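Local coordinates for protein trans-4-hydroxy-L-proline dehydratase (Clostridioides difficile 70-100-2010, PDB 6VXC) that uses a glycyl radical to dehydrate trans-4-hydroxy-L-proline to (S)-1-pyrroline-5-carboxylate in the anaerobic breakdown of hydroxyproline, at residues Val232-Ala246 and Leu258-Ala270. Residues are numbered along the deposited sequence; the frame is centred on the assembly and turned at random.
Sequences VILGKRYAEKARQMA and LLLIAETCDVVPA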
# COMPACT_ATOMS: atom_id res chain seq x y z
N VAL A 232 -18.70 -20.35 3.63
CA VAL A 232 -19.74 -21.19 3.04
C VAL A 232 -21.09 -20.48 3.09
O VAL A 232 -21.84 -20.48 2.11
CB VAL A 232 -19.77 -22.56 3.74
CG1 VAL A 232 -20.98 -23.38 3.28
CG2 VAL A 232 -18.49 -23.32 3.44
N ILE A 233 -21.39 -19.85 4.22
CA ILE A 233 -22.65 -19.12 4.37
C ILE A 233 -22.70 -17.93 3.41
O ILE A 233 -23.77 -17.59 2.89
CB ILE A 233 -22.83 -18.70 5.83
CG1 ILE A 233 -23.15 -19.93 6.69
CG2 ILE A 233 -23.87 -17.60 5.96
CD1 ILE A 233 -22.91 -19.69 8.15
N LEU A 234 -21.57 -17.26 3.20
CA LEU A 234 -21.54 -16.14 2.27
C LEU A 234 -22.01 -16.58 0.89
O LEU A 234 -22.85 -15.92 0.27
CB LEU A 234 -20.14 -15.55 2.18
CG LEU A 234 -20.04 -14.38 1.22
CD1 LEU A 234 -20.94 -13.25 1.68
CD2 LEU A 234 -18.58 -13.93 1.10
N GLY A 235 -21.48 -17.69 0.39
CA GLY A 235 -21.91 -18.18 -0.90
C GLY A 235 -23.36 -18.61 -0.89
O GLY A 235 -24.13 -18.29 -1.80
N LYS A 236 -23.77 -19.32 0.17
CA LYS A 236 -25.15 -19.77 0.27
C LYS A 236 -26.12 -18.60 0.20
O LYS A 236 -27.12 -18.66 -0.52
CB LYS A 236 -25.35 -20.56 1.57
CG LYS A 236 -26.78 -21.00 1.84
CD LYS A 236 -26.97 -21.44 3.29
CE LYS A 236 -27.42 -20.28 4.20
NZ LYS A 236 -28.87 -19.97 4.03
N ARG A 237 -25.83 -17.52 0.93
CA ARG A 237 -26.77 -16.40 1.00
C ARG A 237 -26.84 -15.64 -0.32
O ARG A 237 -27.92 -15.19 -0.72
CB ARG A 237 -26.38 -15.45 2.14
CG ARG A 237 -26.56 -16.02 3.55
CD ARG A 237 -26.46 -14.90 4.58
NE ARG A 237 -27.51 -13.92 4.37
CZ ARG A 237 -27.39 -12.62 4.61
NH1 ARG A 237 -26.24 -12.13 5.06
NH2 ARG A 237 -28.41 -11.81 4.39
N TYR A 238 -25.71 -15.49 -1.01
CA TYR A 238 -25.74 -14.80 -2.29
C TYR A 238 -26.48 -15.62 -3.34
O TYR A 238 -27.18 -15.05 -4.19
CB TYR A 238 -24.32 -14.47 -2.75
CG TYR A 238 -23.99 -13.02 -2.53
CD1 TYR A 238 -24.67 -12.03 -3.23
CD2 TYR A 238 -23.05 -12.64 -1.60
CE1 TYR A 238 -24.39 -10.70 -3.03
CE2 TYR A 238 -22.77 -11.32 -1.38
CZ TYR A 238 -23.44 -10.35 -2.10
OH TYR A 238 -23.15 -9.03 -1.89
N ALA A 239 -26.33 -16.94 -3.34
CA ALA A 239 -27.11 -17.74 -4.28
C ALA A 239 -28.60 -17.58 -4.04
O ALA A 239 -29.37 -17.38 -4.99
CB ALA A 239 -26.69 -19.21 -4.21
N GLU A 240 -29.03 -17.66 -2.78
CA GLU A 240 -30.43 -17.41 -2.44
C GLU A 240 -30.87 -16.02 -2.88
O GLU A 240 -31.93 -15.86 -3.50
CB GLU A 240 -30.64 -17.56 -0.93
CG GLU A 240 -30.71 -19.00 -0.42
CD GLU A 240 -30.60 -19.10 1.10
OE1 GLU A 240 -30.81 -18.07 1.79
OE2 GLU A 240 -30.27 -20.20 1.61
N LYS A 241 -30.09 -15.00 -2.54
CA LYS A 241 -30.42 -13.64 -2.95
C LYS A 241 -30.61 -13.56 -4.46
O LYS A 241 -31.57 -12.97 -4.95
CB LYS A 241 -29.33 -12.67 -2.50
CG LYS A 241 -29.49 -11.22 -2.94
CD LYS A 241 -30.49 -10.46 -2.10
CE LYS A 241 -30.42 -8.97 -2.43
NZ LYS A 241 -31.47 -8.19 -1.71
N ALA A 242 -29.70 -14.18 -5.21
CA ALA A 242 -29.78 -14.12 -6.66
C ALA A 242 -31.06 -14.77 -7.16
O ALA A 242 -31.75 -14.21 -8.03
CB ALA A 242 -28.55 -14.77 -7.29
N ARG A 243 -31.42 -15.95 -6.63
CA ARG A 243 -32.62 -16.66 -7.09
C ARG A 243 -33.89 -15.93 -6.69
O ARG A 243 -34.86 -15.91 -7.45
CB ARG A 243 -32.64 -18.08 -6.54
CG ARG A 243 -31.54 -18.92 -7.09
CD ARG A 243 -31.67 -20.37 -6.72
NE ARG A 243 -30.81 -21.14 -7.60
CZ ARG A 243 -29.63 -21.65 -7.26
NH1 ARG A 243 -29.17 -21.50 -6.02
NH2 ARG A 243 -28.92 -22.31 -8.16
N GLN A 244 -33.92 -15.36 -5.49
CA GLN A 244 -35.07 -14.58 -5.06
C GLN A 244 -35.27 -13.37 -5.97
O GLN A 244 -36.41 -13.02 -6.30
CB GLN A 244 -34.87 -14.19 -3.60
CG GLN A 244 -35.51 -12.91 -3.14
CD GLN A 244 -35.00 -12.52 -1.76
OE1 GLN A 244 -35.05 -13.32 -0.81
NE2 GLN A 244 -34.48 -11.29 -1.64
N MET A 245 -34.17 -12.75 -6.42
CA MET A 245 -34.28 -11.66 -7.39
C MET A 245 -34.66 -12.16 -8.77
O MET A 245 -35.32 -11.44 -9.53
CB MET A 245 -32.96 -10.88 -7.46
CG MET A 245 -32.67 -10.05 -6.24
SD MET A 245 -31.07 -9.23 -6.35
CE MET A 245 -31.38 -8.04 -7.64
N ALA A 246 -34.22 -13.37 -9.14
CA ALA A 246 -34.56 -13.90 -10.45
C ALA A 246 -36.06 -14.14 -10.58
O ALA A 246 -36.65 -13.86 -11.63
CB ALA A 246 -33.77 -15.18 -10.72
N LEU A 258 -28.91 -13.31 -13.33
CA LEU A 258 -29.13 -13.66 -11.92
C LEU A 258 -29.01 -15.17 -11.71
O LEU A 258 -28.45 -15.62 -10.70
CB LEU A 258 -30.49 -13.15 -11.47
CG LEU A 258 -30.56 -11.63 -11.37
CD1 LEU A 258 -32.00 -11.18 -11.31
CD2 LEU A 258 -29.80 -11.15 -10.14
N LEU A 259 -29.53 -15.96 -12.64
CA LEU A 259 -29.41 -17.40 -12.51
C LEU A 259 -27.96 -17.84 -12.66
O LEU A 259 -27.52 -18.79 -12.00
CB LEU A 259 -30.29 -18.08 -13.56
CG LEU A 259 -31.81 -17.98 -13.34
CD1 LEU A 259 -32.59 -18.71 -14.43
CD2 LEU A 259 -32.23 -18.47 -11.97
N LEU A 260 -27.19 -17.15 -13.50
CA LEU A 260 -25.77 -17.46 -13.60
C LEU A 260 -25.04 -17.11 -12.31
O LEU A 260 -24.17 -17.87 -11.87
CB LEU A 260 -25.16 -16.70 -14.78
CG LEU A 260 -23.64 -16.82 -14.92
CD1 LEU A 260 -23.19 -18.27 -15.04
CD2 LEU A 260 -23.20 -16.02 -16.12
N ILE A 261 -25.39 -15.99 -11.69
CA ILE A 261 -24.79 -15.63 -10.41
C ILE A 261 -25.06 -16.72 -9.38
O ILE A 261 -24.14 -17.21 -8.71
CB ILE A 261 -25.32 -14.27 -9.92
CG1 ILE A 261 -24.81 -13.15 -10.83
CG2 ILE A 261 -24.87 -14.01 -8.48
CD1 ILE A 261 -25.46 -11.82 -10.56
N ALA A 262 -26.31 -17.16 -9.29
CA ALA A 262 -26.68 -18.18 -8.32
C ALA A 262 -25.91 -19.47 -8.55
O ALA A 262 -25.38 -20.06 -7.61
CB ALA A 262 -28.19 -18.43 -8.37
N GLU A 263 -25.79 -19.91 -9.82
CA GLU A 263 -25.00 -21.10 -10.14
C GLU A 263 -23.54 -20.94 -9.74
O GLU A 263 -22.89 -21.91 -9.32
CB GLU A 263 -25.07 -21.42 -11.63
CG GLU A 263 -26.34 -22.07 -12.12
CD GLU A 263 -26.51 -21.97 -13.65
OE1 GLU A 263 -27.66 -22.11 -14.12
OE2 GLU A 263 -25.49 -21.77 -14.36
N THR A 264 -22.98 -19.76 -9.94
CA THR A 264 -21.58 -19.54 -9.58
C THR A 264 -21.40 -19.64 -8.07
O THR A 264 -20.46 -20.28 -7.59
CB THR A 264 -21.13 -18.18 -10.12
OG1 THR A 264 -21.35 -18.16 -11.54
CG2 THR A 264 -19.67 -17.89 -9.80
N CYS A 265 -22.31 -19.03 -7.31
CA CYS A 265 -22.26 -19.05 -5.86
C CYS A 265 -22.64 -20.41 -5.26
O CYS A 265 -22.32 -20.68 -4.10
CB CYS A 265 -23.16 -17.94 -5.31
SG CYS A 265 -22.66 -16.26 -5.84
N ASP A 266 -23.32 -21.28 -6.02
CA ASP A 266 -23.49 -22.67 -5.59
C ASP A 266 -22.15 -23.37 -5.47
O ASP A 266 -22.02 -24.34 -4.72
CB ASP A 266 -24.35 -23.46 -6.58
CG ASP A 266 -25.82 -23.11 -6.51
OD1 ASP A 266 -26.26 -22.51 -5.50
OD2 ASP A 266 -26.54 -23.44 -7.47
N VAL A 267 -21.15 -22.91 -6.23
CA VAL A 267 -19.85 -23.56 -6.22
C VAL A 267 -18.93 -22.86 -5.24
O VAL A 267 -18.40 -23.49 -4.32
CB VAL A 267 -19.23 -23.58 -7.63
CG1 VAL A 267 -17.87 -24.28 -7.59
CG2 VAL A 267 -20.17 -24.25 -8.63
N VAL A 268 -18.72 -21.56 -5.43
CA VAL A 268 -17.76 -20.81 -4.62
C VAL A 268 -18.47 -19.89 -3.65
O VAL A 268 -19.52 -19.34 -3.96
CB VAL A 268 -16.78 -20.03 -5.54
CG1 VAL A 268 -16.06 -20.99 -6.48
CG2 VAL A 268 -17.51 -18.91 -6.32
N PRO A 269 -17.88 -19.67 -2.47
CA PRO A 269 -16.56 -20.14 -2.05
C PRO A 269 -16.49 -21.51 -1.37
O PRO A 269 -15.40 -21.92 -0.97
CB PRO A 269 -16.10 -19.05 -1.07
CG PRO A 269 -17.32 -18.34 -0.62
CD PRO A 269 -18.48 -18.74 -1.49
N ALA A 270 -17.62 -22.22 -1.27
CA ALA A 270 -17.64 -23.50 -0.56
C ALA A 270 -16.72 -24.52 -1.23
O ALA A 270 -16.03 -25.27 -0.55
CB ALA A 270 -19.07 -24.03 -0.47
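A239 and A242 face A262 across a tight antiparallel helical hairpin, in which helix 214-248 turns back through a short connection into helix 252-267. The axes of the two segments come within 8.0 Å at a crossing angle of -162°, and small residues make this possible: the CA atoms of A239 and A262 stand 4.1 Å apart, and the methyl of A242 fits against the carbonyl oxygen of L258 and the CB of A262. G235, with no side chain, lets P269 CD come to 3.5 Å from its CA. That proline follows a cis peptide bond just beyond the second helix. C265, compact and apolar enough for the buried seam, rests CB against A239 CB and SG against Y238 CB. The pair lies away from the active-site residues, and F285 of helix 276-293 packs on it, touching L234, C265 and P269.

At the A246 end, L258 packs its CB against A246 CB and its CD1 against M245 O and A246 N, while L259 CD2 meets the A246 methyl. On the exposed flank R243 reaches along the hairpin. Its CB begins beside the seam; CG, set anti to the carbonyl carbon (chi1 -67°), touches A262 CB at 3.6 Å, and the chain runs extended past CD to NE, which passes the same methyl. A262 CB sits over the centre of one face of the guanidinium, closest to CZ, leaving the edge N-H groups to D266. The two terminal nitrogens grip this short aspartate, one helical turn after A262, end-on, with guanidinium and carboxylate nearly coplanar. R243 NH1 donates to the syn lone pair of D266 OD1 at 3.1 Å. R243 NH2 meets D266 OD2 at 2.7 Å, almost straight at 177°.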